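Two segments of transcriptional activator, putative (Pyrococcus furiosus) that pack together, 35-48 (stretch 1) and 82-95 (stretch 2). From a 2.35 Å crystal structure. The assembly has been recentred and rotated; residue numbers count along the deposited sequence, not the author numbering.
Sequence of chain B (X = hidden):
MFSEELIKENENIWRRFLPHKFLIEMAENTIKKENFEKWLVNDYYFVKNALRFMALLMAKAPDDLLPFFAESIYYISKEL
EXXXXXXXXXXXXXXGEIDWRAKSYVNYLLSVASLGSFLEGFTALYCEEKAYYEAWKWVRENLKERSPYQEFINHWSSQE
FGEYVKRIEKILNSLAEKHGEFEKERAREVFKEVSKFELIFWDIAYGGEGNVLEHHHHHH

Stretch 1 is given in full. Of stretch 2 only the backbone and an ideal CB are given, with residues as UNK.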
ATOM      1  N   ASN B  35      31.451  -8.665 -17.469  1.00 39.06           N
ATOM      2  CA  ASN B  35      30.247  -9.424 -17.170  1.00 35.15           C
ATOM      3  C   ASN B  35      29.924  -9.386 -15.680  1.00 32.98           C
ATOM      4  O   ASN B  35      28.763  -9.252 -15.298  1.00 32.52           O
ATOM      5  CB  ASN B  35      30.388 -10.856 -17.683  1.00 34.39           C
ATOM      6  CG  ASN B  35      30.591 -10.913 -19.192  1.00 36.87           C
ATOM      7  OD1 ASN B  35      31.412 -11.679 -19.692  1.00 36.74           O
ATOM      8  ND2 ASN B  35      29.851 -10.087 -19.923  1.00 35.59           N
ATOM      9  N   PHE B  36      30.956  -9.467 -14.844  1.00 29.48           N
ATOM     10  CA  PHE B  36      30.761  -9.410 -13.406  1.00 28.68           C
ATOM     11  C   PHE B  36      30.302  -8.014 -12.993  1.00 28.66           C
ATOM     12  O   PHE B  36      29.438  -7.873 -12.123  1.00 29.48           O
ATOM     13  CB  PHE B  36      32.043  -9.765 -12.642  1.00 26.40           C
ATOM     14  CG  PHE B  36      31.902  -9.639 -11.159  1.00 23.99           C
ATOM     15  CD1 PHE B  36      31.287 -10.648 -10.420  1.00 22.23           C
ATOM     16  CD2 PHE B  36      32.304  -8.475 -10.507  1.00 22.80           C
ATOM     17  CE1 PHE B  36      31.066 -10.496  -9.059  1.00 21.38           C
ATOM     18  CE2 PHE B  36      32.085  -8.313  -9.141  1.00 22.96           C
ATOM     19  CZ  PHE B  36      31.462  -9.328  -8.419  1.00 21.78           C
ATOM     20  N   GLU B  37      30.886  -6.986 -13.606  1.00 28.29           N
ATOM     21  CA  GLU B  37      30.524  -5.613 -13.278  1.00 28.10           C
ATOM     22  C   GLU B  37      29.054  -5.340 -13.561  1.00 27.95           C
ATOM     23  O   GLU B  37      28.359  -4.744 -12.737  1.00 29.29           O
ATOM     24  CB  GLU B  37      31.404  -4.616 -14.028  1.00 27.99           C
ATOM     25  CG  GLU B  37      31.006  -3.163 -13.788  1.00 32.21           C
ATOM     26  CD  GLU B  37      32.054  -2.144 -14.254  1.00 37.25           C
ATOM     27  OE1 GLU B  37      33.270  -2.453 -14.235  1.00 39.14           O
ATOM     28  OE2 GLU B  37      31.653  -1.014 -14.609  1.00 36.34           O
ATOM     29  N   LYS B  38      28.583  -5.788 -14.718  1.00 26.39           N
ATOM     30  CA  LYS B  38      27.193  -5.593 -15.102  1.00 26.06           C
ATOM     31  C   LYS B  38      26.268  -6.318 -14.120  1.00 23.56           C
ATOM     32  O   LYS B  38      25.238  -5.779 -13.721  1.00 22.64           O
ATOM     33  CB  LYS B  38      26.963  -6.080 -16.539  1.00 30.34           C
ATOM     34  CG  LYS B  38      25.593  -5.740 -17.095  1.00 36.39           C
ATOM     35  CD  LYS B  38      25.586  -5.789 -18.608  1.00 42.44           C
ATOM     36  CE  LYS B  38      26.427  -4.670 -19.205  1.00 45.58           C
ATOM     37  NZ  LYS B  38      25.879  -3.329 -18.841  1.00 49.24           N
ATOM     38  N   TRP B  39      26.648  -7.526 -13.713  1.00 20.58           N
ATOM     39  CA  TRP B  39      25.841  -8.274 -12.760  1.00 20.29           C
ATOM     40  C   TRP B  39      25.800  -7.544 -11.423  1.00 19.34           C
ATOM     41  O   TRP B  39      24.754  -7.462 -10.795  1.00 20.69           O
ATOM     42  CB  TRP B  39      26.377  -9.697 -12.547  1.00 18.17           C
ATOM     43  CG  TRP B  39      25.713 -10.373 -11.365  1.00 19.08           C
ATOM     44  CD1 TRP B  39      24.493 -10.990 -11.351  1.00 18.39           C
ATOM     45  CD2 TRP B  39      26.189 -10.397 -10.009  1.00 19.86           C
ATOM     46  NE1 TRP B  39      24.175 -11.383 -10.075  1.00 19.39           N
ATOM     47  CE2 TRP B  39      25.196 -11.031  -9.232  1.00 19.24           C
ATOM     48  CE3 TRP B  39      27.354  -9.938  -9.378  1.00 18.49           C
ATOM     49  CZ2 TRP B  39      25.332 -11.215  -7.843  1.00 19.85           C
ATOM     50  CZ3 TRP B  39      27.488 -10.121  -7.996  1.00 18.75           C
ATOM     51  CH2 TRP B  39      26.483 -10.755  -7.247  1.00 17.97           C
ATOM     52  N   LEU B  40      26.949  -7.015 -11.008  1.00 19.01           N
ATOM     53  CA  LEU B  40      27.090  -6.301  -9.746  1.00 17.67           C
ATOM     54  C   LEU B  40      26.170  -5.084  -9.661  1.00 16.31           C
ATOM     55  O   LEU B  40      25.387  -4.960  -8.721  1.00 16.68           O
ATOM     56  CB  LEU B  40      28.547  -5.865  -9.560  1.00 18.55           C
ATOM     57  CG  LEU B  40      28.967  -5.373  -8.180  1.00 17.26           C
ATOM     58  CD1 LEU B  40      29.170  -6.557  -7.258  1.00 18.19           C
ATOM     59  CD2 LEU B  40      30.241  -4.578  -8.288  1.00 18.27           C
ATOM     60  N   VAL B  41      26.263  -4.196 -10.647  1.00 14.96           N
ATOM     61  CA  VAL B  41      25.440  -2.985 -10.703  1.00 14.50           C
ATOM     62  C   VAL B  41      23.948  -3.315 -10.640  1.00 14.20           C
ATOM     63  O   VAL B  41      23.185  -2.667  -9.930  1.00 13.81           O
ATOM     64  CB  VAL B  41      25.725  -2.194 -12.008  1.00 15.63           C
ATOM     65  CG1 VAL B  41      24.764  -1.048 -12.169  1.00 14.86           C
ATOM     66  CG2 VAL B  41      27.169  -1.663 -12.008  1.00 15.24           C
ATOM     67  N   ASN B  42      23.542  -4.349 -11.363  1.00 13.11           N
ATOM     68  CA  ASN B  42      22.143  -4.735 -11.390  1.00 13.50           C
ATOM     69  C   ASN B  42      21.670  -5.499 -10.164  1.00 13.34           C
ATOM     70  O   ASN B  42      20.539  -5.318  -9.714  1.00 12.54           O
ATOM     71  CB  ASN B  42      21.828  -5.500 -12.668  1.00 14.23           C
ATOM     72  CG  ASN B  42      21.792  -4.599 -13.871  1.00 15.67           C
ATOM     73  OD1 ASN B  42      20.744  -4.061 -14.232  1.00 17.88           O
ATOM     74  ND2 ASN B  42      22.942  -4.413 -14.497  1.00 18.22           N
ATOM     75  N   ASP B  43      22.515  -6.352  -9.610  1.00 12.36           N
ATOM     76  CA  ASP B  43      22.083  -7.076  -8.430  1.00 14.85           C
ATOM     77  C   ASP B  43      22.034  -6.152  -7.216  1.00 14.40           C
ATOM     78  O   ASP B  43      21.225  -6.342  -6.317  1.00 16.61           O
ATOM     79  CB  ASP B  43      22.967  -8.285  -8.159  1.00 15.53           C
ATOM     80  CG  ASP B  43      22.212  -9.390  -7.454  1.00 18.07           C
ATOM     81  OD1 ASP B  43      21.216  -9.888  -8.023  1.00 16.61           O
ATOM     82  OD2 ASP B  43      22.601  -9.752  -6.328  1.00 18.14           O
ATOM     83  N   TYR B  44      22.889  -5.135  -7.209  1.00 15.18           N
ATOM     84  CA  TYR B  44      22.925  -4.169  -6.117  1.00 14.14           C
ATOM     85  C   TYR B  44      21.578  -3.449  -6.074  1.00 14.70           C
ATOM     86  O   TYR B  44      21.029  -3.193  -4.999  1.00 14.37           O
ATOM     87  CB  TYR B  44      24.054  -3.168  -6.344  1.00 14.66           C
ATOM     88  CG  TYR B  44      24.141  -2.098  -5.293  1.00 11.73           C
ATOM     89  CD1 TYR B  44      24.474  -2.413  -3.981  1.00 14.09           C
ATOM     90  CD2 TYR B  44      23.933  -0.763  -5.622  1.00 14.71           C
ATOM     91  CE1 TYR B  44      24.609  -1.422  -3.017  1.00 15.18           C
ATOM     92  CE2 TYR B  44      24.062   0.241  -4.668  1.00 16.05           C
ATOM     93  CZ  TYR B  44      24.403  -0.099  -3.370  1.00 15.16           C
ATOM     94  OH  TYR B  44      24.552   0.891  -2.436  1.00 20.34           O
ATOM     95  N   TYR B  45      21.059  -3.134  -7.259  1.00 13.99           N
ATOM     96  CA  TYR B  45      19.768  -2.485  -7.397  1.00 12.86           C
ATOM     97  C   TYR B  45      18.683  -3.453  -6.919  1.00 13.60           C
ATOM     98  O   TYR B  45      17.750  -3.058  -6.221  1.00 13.92           O
ATOM     99  CB  TYR B  45      19.513  -2.138  -8.858  1.00 14.99           C
ATOM    100  CG  TYR B  45      18.136  -1.593  -9.130  1.00 12.76           C
ATOM    101  CD1 TYR B  45      17.152  -2.385  -9.733  1.00 16.22           C
ATOM    102  CD2 TYR B  45      17.829  -0.276  -8.832  1.00 15.91           C
ATOM    103  CE1 TYR B  45      15.891  -1.860 -10.037  1.00 16.41           C
ATOM    104  CE2 TYR B  45      16.576   0.261  -9.130  1.00 20.40           C
ATOM    105  CZ  TYR B  45      15.613  -0.533  -9.729  1.00 18.57           C
ATOM    106  OH  TYR B  45      14.383   0.024 -10.003  1.00 22.35           O
ATOM    107  N   PHE B  46      18.827  -4.724  -7.268  1.00 11.90           N
ATOM    108  CA  PHE B  46      17.849  -5.716  -6.856  1.00 12.22           C
ATOM    109  C   PHE B  46      17.826  -5.881  -5.335  1.00 10.85           C
ATOM    110  O   PHE B  46      16.765  -5.935  -4.736  1.00 11.23           O
ATOM    111  CB  PHE B  46      18.127  -7.076  -7.522  1.00 11.37           C
ATOM    112  CG  PHE B  46      17.144  -8.151  -7.131  1.00 15.30           C
ATOM    113  CD1 PHE B  46      15.889  -8.218  -7.735  1.00 15.04           C
ATOM    114  CD2 PHE B  46      17.432  -9.033  -6.096  1.00 15.17           C
ATOM    115  CE1 PHE B  46      14.932  -9.144  -7.301  1.00 19.10           C
ATOM    116  CE2 PHE B  46      16.475  -9.968  -5.652  1.00 18.84           C
ATOM    117  CZ  PHE B  46      15.225 -10.018  -6.254  1.00 15.31           C
ATOM    118  N   VAL B  47      19.003  -5.948  -4.718  1.00 11.91           N
ATOM    119  CA  VAL B  47      19.101  -6.139  -3.268  1.00 11.09           C
ATOM    120  C   VAL B  47      18.417  -5.012  -2.504  1.00 13.41           C
ATOM    121  O   VAL B  47      17.671  -5.261  -1.554  1.00 13.09           O
ATOM    122  CB  VAL B  47      20.577  -6.285  -2.825  1.00 10.64           C
ATOM    123  CG1 VAL B  47      20.686  -6.251  -1.313  1.00  8.78           C
ATOM    124  CG2 VAL B  47      21.168  -7.591  -3.377  1.00  6.38           C
ATOM    125  N   LYS B  48      18.659  -3.776  -2.937  1.00 14.97           N
ATOM    126  CA  LYS B  48      18.057  -2.611  -2.301  1.00 16.04           C
ATOM    127  C   LYS B  48      16.538  -2.736  -2.303  1.00 16.22           C
ATOM    128  O   LYS B  48      15.882  -2.513  -1.285  1.00 15.97           O
ATOM    129  CB  LYS B  48      18.451  -1.313  -3.029  1.00 16.17           C
ATOM    130  CG  LYS B  48      19.850  -0.794  -2.701  1.00 19.75           C
ATOM    131  CD  LYS B  48      20.132   0.570  -3.325  1.00 19.25           C
ATOM    132  CE  LYS B  48      20.157   0.497  -4.847  1.00 22.23           C
ATOM    133  NZ  LYS B  48      20.502   1.809  -5.466  1.00 19.88           N
ATOM    134  N   UNK B  82      28.441  -5.221   1.485  1.00 33.69           N
ATOM    135  CA  UNK B  82      29.225  -6.189   0.727  1.00 33.03           C
ATOM    136  C   UNK B  82      29.387  -5.746  -0.732  1.00 32.06           C
ATOM    137  O   UNK B  82      30.471  -5.868  -1.312  1.00 32.63           O
ATOM    138  CB  UNK B  82      28.566  -7.568   0.791  1.00 33.03           C
ATOM    139  N   UNK B  83      28.312  -5.219  -1.316  1.00 29.59           N
ATOM    140  CA  UNK B  83      28.353  -4.749  -2.696  1.00 27.97           C
ATOM    141  C   UNK B  83      29.188  -3.477  -2.781  1.00 28.98           C
ATOM    142  O   UNK B  83      29.984  -3.310  -3.698  1.00 29.15           O
ATOM    143  CB  UNK B  83      26.940  -4.503  -3.230  1.00 27.97           C
ATOM    144  N   UNK B  84      29.002  -2.586  -1.815  1.00 29.75           N
ATOM    145  CA  UNK B  84      29.722  -1.319  -1.782  1.00 32.39           C
ATOM    146  C   UNK B  84      31.231  -1.455  -1.591  1.00 33.90           C
ATOM    147  O   UNK B  84      31.997  -0.724  -2.213  1.00 33.43           O
ATOM    148  CB  UNK B  84      29.154  -0.447  -0.660  1.00 32.39           C
ATOM    149  N   UNK B  85      31.647  -2.389  -0.735  1.00 37.18           N
ATOM    150  CA  UNK B  85      33.067  -2.626  -0.472  1.00 41.04           C
ATOM    151  C   UNK B  85      33.689  -3.080  -1.789  1.00 42.13           C
ATOM    152  O   UNK B  85      34.538  -2.388  -2.361  1.00 43.02           O
ATOM    153  CB  UNK B  85      33.278  -3.660   0.636  1.00 41.04           C
ATOM    154  N   UNK B  86      33.175  -4.194  -2.304  1.00 40.92           N
ATOM    155  CA  UNK B  86      33.644  -4.781  -3.551  1.00 39.27           C
ATOM    156  C   UNK B  86      33.730  -3.754  -4.676  1.00 38.40           C
ATOM    157  O   UNK B  86      34.658  -3.779  -5.478  1.00 38.18           O
ATOM    158  CB  UNK B  86      32.721  -5.929  -3.966  1.00 39.27           C
ATOM    159  N   UNK B  87      32.778  -2.830  -4.713  1.00 38.43           N
ATOM    160  CA  UNK B  87      32.765  -1.804  -5.744  1.00 40.19           C
ATOM    161  C   UNK B  87      33.893  -0.775  -5.582  1.00 41.79           C
ATOM    162  O   UNK B  87      34.375  -0.214  -6.567  1.00 41.63           O
ATOM    163  CB  UNK B  87      31.412  -1.090  -5.735  1.00 40.19           C
ATOM    164  N   UNK B  88      34.270  -0.496  -4.339  1.00 44.07           N
ATOM    165  CA  UNK B  88      35.361   0.433  -4.049  1.00 47.79           C
ATOM    166  C   UNK B  88      36.696  -0.162  -4.510  1.00 47.31           C
ATOM    167  O   UNK B  88      37.505   0.504  -5.165  1.00 47.92           O
ATOM    168  CB  UNK B  88      35.407   0.759  -2.555  1.00 47.79           C
ATOM    169  N   UNK B  89      36.911  -1.416  -4.129  1.00 45.95           N
ATOM    170  CA  UNK B  89      38.114  -2.171  -4.457  1.00 46.14           C
ATOM    171  C   UNK B  89      38.302  -2.319  -5.958  1.00 46.21           C
ATOM    172  O   UNK B  89      39.431  -2.349  -6.445  1.00 48.06           O
ATOM    173  CB  UNK B  89      38.063  -3.553  -3.803  1.00 46.14           C
ATOM    174  N   UNK B  90      37.193  -2.385  -6.686  1.00 44.31           N
ATOM    175  CA  UNK B  90      37.225  -2.522  -8.133  1.00 43.78           C
ATOM    176  C   UNK B  90      37.095  -1.184  -8.863  1.00 43.66           C
ATOM    177  O   UNK B  90      37.062  -1.151 -10.093  1.00 43.54           O
ATOM    178  CB  UNK B  90      36.106  -3.464  -8.583  1.00 43.78           C
ATOM    179  N   UNK B  91      37.014  -0.088  -8.107  1.00 43.55           N
ATOM    180  CA  UNK B  91      36.880   1.236  -8.702  1.00 43.70           C
ATOM    181  C   UNK B  91      35.711   1.311  -9.668  1.00 44.21           C
ATOM    182  O   UNK B  91      35.772   1.965 -10.714  1.00 41.91           O
ATOM    183  CB  UNK B  91      38.173   1.623  -9.423  1.00 43.70           C
ATOM    184  N   UNK B  92      34.634   0.625  -9.299  1.00 45.40           N
ATOM    185  CA  UNK B  92      33.433   0.555 -10.114  1.00 44.35           C
ATOM    186  C   UNK B  92      32.284   1.368  -9.513  1.00 41.96           C
ATOM    187  O   UNK B  92      32.155   1.486  -8.296  1.00 40.84           O
ATOM    188  CB  UNK B  92      33.007  -0.904 -10.288  1.00 44.35           C
ATOM    189  N   UNK B  93      31.491   1.978 -10.388  1.00 40.59           N
ATOM    190  CA  UNK B  93      30.356   2.796  -9.978  1.00 40.06           C
ATOM    191  C   UNK B  93      29.035   2.029 -10.005  1.00 38.99           C
ATOM    192  O   UNK B  93      28.737   1.317 -10.971  1.00 38.72           O
ATOM    193  CB  UNK B  93      30.254   4.027 -10.881  1.00 40.06           C
ATOM    194  N   UNK B  94      28.230   2.228  -8.964  1.00 37.24           N
ATOM    195  CA  UNK B  94      26.935   1.559  -8.831  1.00 35.13           C
ATOM    196  C   UNK B  94      25.781   2.466  -9.235  1.00 35.36           C
ATOM    197  O   UNK B  94      24.619   2.074  -9.160  1.00 36.21           O
ATOM    198  CB  UNK B  94      26.735   1.079  -7.392  1.00 35.13           C
ATOM    199  N   UNK B  95      26.106   3.667  -9.698  1.00 36.36           N
ATOM    200  CA  UNK B  95      25.101   4.653 -10.083  1.00 36.40           C
ATOM    201  C   UNK B  95      24.679   4.635 -11.550  1.00 36.72           C
ATOM    202  O   UNK B  95      23.982   5.546 -12.015  1.00 35.80           O
ATOM    203  CB  UNK B  95      25.629   6.049  -9.747  1.00 36.40           C
TER

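Position 82 lies on a helical backbone with nothing of the first helix within 5.5 Å of its CB, so this contact leaves it free; it is Met-82, present as selenomethionine.

At position 83 CA-to-CB points toward the first helix, which runs nearly antiparallel at 154°, and the ideal CB is already 3.3 Å from Tyr-44 CD1. Beyond it opens a hollow lined by Leu-40, Asp-43, Tyr-44 and Val-47, with Trp-39 behind. A large, flat or flexible apolar group would suit: Phe, Leu or Met. The residue is Phe-83, a knob in that hole. Tyr-44 CA lies over its ring face, 4.1 Å from the centroid, while Leu-40 O and Asp-43 OD2 sit at the ring edge, where the C-H bonds meet oxygen favourably; Asp-43 OD2 is 3.3 Å from Phe-83 CZ.

Position 84 points sideways, its CB 5.1 Å from Tyr-44 OH. A side chain able to reach and accept a hydrogen bond fits: Glu or Gln, perhaps Asp. Glu-84 does so, taking a hydrogen bond from Tyr-44 OH to Glu-84 OE2 at 2.7 Å.

Position 85 is out of reach, suiting any helix-tolerant polar residue; Lys-85 makes a long salt bridge to a carboxylate one turn on.

Position 86 points toward the first helix, its CB 4.9 Å from Leu-40 CD1. An aliphatic chain or a long polar one with a carbon stem would serve; it is Lys-86, whose amine bonds elsewhere in the structure.

Position 87 points sideways, with CB 4.5 Å from Leu-40 CD2. Small apolar residues suffice, and Ala-87 brushes that methyl.

Positions 88 and 89 are out of reach, so this contact sets no requirement; polar helix formers are among many that would do. They are Gln-88 and Glu-89.

Position 90 points toward the first helix but needs length to arrive, so Leu, Met or Ile is plausible. Leu-90 CD2 reaches Phe-36 CE2 at 4.0 Å.

Position 91 has phi 54°, which favours glycine, with Asn a possible alternative. Gly-91 forms the Schellman turn that ends the helix.

Position 92, in extended conformation, points toward Leu-40 and the carboxylate of Glu-37. Branched aliphatics fit, though a basic group could also answer the charge. Ile-92 takes the apolar option: its CD1 lies 3.6 Å from Leu-40 CD2.

Position 93 points away, suiting small polar residues; the backbone O of Ser-93 packs against Val-41 CG2 at 3.5 Å, a van der Waals contact.

At position 94 CA-to-CB points sideways, with the ideal CB 3.8 Å from Tyr-44 CD2, so an apolar chain such as Leu, Met or Ile could lie along that ring. Leu-94 CD1 covers the Tyr-44 ring face, while a water bridges Val-41 O and Leu-94 O.

Position 95 points away, favouring polar residues; it is Asn-95, whose backbone N donates a hydrogen bond to Ser-93 OG.

Stretch 2, residues 82-95: MFEKKAQELGISLN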
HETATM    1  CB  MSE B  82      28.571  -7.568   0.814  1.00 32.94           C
HETATM    2  CG  MSE B  82      29.202  -8.611  -0.078  1.00 34.30           C
HETATM    3 SE   MSE B  82      28.429 -10.353   0.135  1.00 34.92          SE
HETATM    4  CE  MSE B  82      26.737 -10.058  -0.738  1.00 32.77           C
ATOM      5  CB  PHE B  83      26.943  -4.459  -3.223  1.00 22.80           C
ATOM      6  CG  PHE B  83      26.240  -5.651  -3.799  1.00 19.72           C
ATOM      7  CD1 PHE B  83      26.139  -5.809  -5.177  1.00 19.19           C
ATOM      8  CD2 PHE B  83      25.648  -6.602  -2.973  1.00 17.46           C
ATOM      9  CE1 PHE B  83      25.459  -6.896  -5.728  1.00 17.87           C
ATOM     10  CE2 PHE B  83      24.965  -7.694  -3.515  1.00 18.14           C
ATOM     11  CZ  PHE B  83      24.873  -7.838  -4.903  1.00 15.63           C
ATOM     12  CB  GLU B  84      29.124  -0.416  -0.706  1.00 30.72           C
ATOM     13  CG  GLU B  84      27.715   0.047  -1.038  1.00 28.53           C
ATOM     14  CD  GLU B  84      26.865   0.336   0.188  1.00 28.64           C
ATOM     15  OE1 GLU B  84      27.368   0.228   1.333  1.00 28.56           O
ATOM     16  OE2 GLU B  84      25.676   0.663  -0.000  1.00 26.63           O
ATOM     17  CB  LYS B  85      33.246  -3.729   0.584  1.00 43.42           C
ATOM     18  CG  LYS B  85      34.515  -3.601   1.429  1.00 45.46           C
ATOM     19  CD  LYS B  85      34.915  -4.935   2.052  1.00 48.29           C
ATOM     20  CE  LYS B  85      35.436  -5.888   0.979  1.00 50.81           C
ATOM     21  NZ  LYS B  85      35.583  -7.299   1.436  1.00 51.76           N
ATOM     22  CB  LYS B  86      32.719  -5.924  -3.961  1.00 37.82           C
ATOM     23  CG  LYS B  86      33.284  -6.800  -5.045  1.00 38.36           C
ATOM     24  CD  LYS B  86      34.547  -7.470  -4.550  1.00 41.54           C
ATOM     25  CE  LYS B  86      35.201  -8.309  -5.629  1.00 41.97           C
ATOM     26  NZ  LYS B  86      36.482  -8.883  -5.138  1.00 41.25           N
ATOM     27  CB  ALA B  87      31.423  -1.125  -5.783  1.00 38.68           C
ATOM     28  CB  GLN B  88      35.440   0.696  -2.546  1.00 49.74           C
ATOM     29  CG  GLN B  88      34.829   2.006  -2.106  1.00 54.78           C
ATOM     30  CD  GLN B  88      35.505   3.223  -2.733  1.00 57.68           C
ATOM     31  OE1 GLN B  88      36.732   3.277  -2.872  1.00 60.13           O
ATOM     32  NE2 GLN B  88      34.702   4.215  -3.102  1.00 59.42           N
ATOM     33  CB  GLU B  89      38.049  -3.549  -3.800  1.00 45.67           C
ATOM     34  CG  GLU B  89      37.799  -3.479  -2.296  1.00 47.53           C
ATOM     35  CD  GLU B  89      37.721  -4.842  -1.631  1.00 49.38           C
ATOM     36  OE1 GLU B  89      38.151  -4.951  -0.461  1.00 51.66           O
ATOM     37  OE2 GLU B  89      37.227  -5.801  -2.264  1.00 48.99           O
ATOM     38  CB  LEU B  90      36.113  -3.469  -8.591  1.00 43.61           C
ATOM     39  CG  LEU B  90      36.406  -4.952  -8.836  1.00 43.84           C
ATOM     40  CD1 LEU B  90      37.311  -5.530  -7.769  1.00 42.66           C
ATOM     41  CD2 LEU B  90      35.088  -5.711  -8.908  1.00 43.08           C
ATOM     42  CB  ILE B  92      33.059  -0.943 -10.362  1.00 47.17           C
ATOM     43  CG1 ILE B  92      31.619  -1.098 -10.863  1.00 49.24           C
ATOM     44  CG2 ILE B  92      33.328  -1.773  -9.113  1.00 48.30           C
ATOM     45  CD1 ILE B  92      30.597  -1.352  -9.770  1.00 51.83           C
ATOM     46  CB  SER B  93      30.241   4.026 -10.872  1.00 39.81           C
ATOM     47  OG  SER B  93      29.019   4.699 -10.625  1.00 42.84           O
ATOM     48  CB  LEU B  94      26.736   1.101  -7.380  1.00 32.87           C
ATOM     49  CG  LEU B  94      27.774   0.129  -6.803  1.00 31.35           C
ATOM     50  CD1 LEU B  94      27.798   0.192  -5.288  1.00 29.71           C
ATOM     51  CD2 LEU B  94      27.499  -1.277  -7.268  1.00 29.46           C
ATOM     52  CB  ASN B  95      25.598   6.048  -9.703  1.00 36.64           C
ATOM     53  CG  ASN B  95      25.816   6.201  -8.209  1.00 39.63           C
ATOM     54  OD1 ASN B  95      26.872   6.663  -7.762  1.00 40.28           O
ATOM     55  ND2 ASN B  95      24.812   5.819  -7.424  1.00 40.65           N
TER
HETATM   56  O   HOH W   1      23.101  -0.354  -8.764  1.00 17.47           O
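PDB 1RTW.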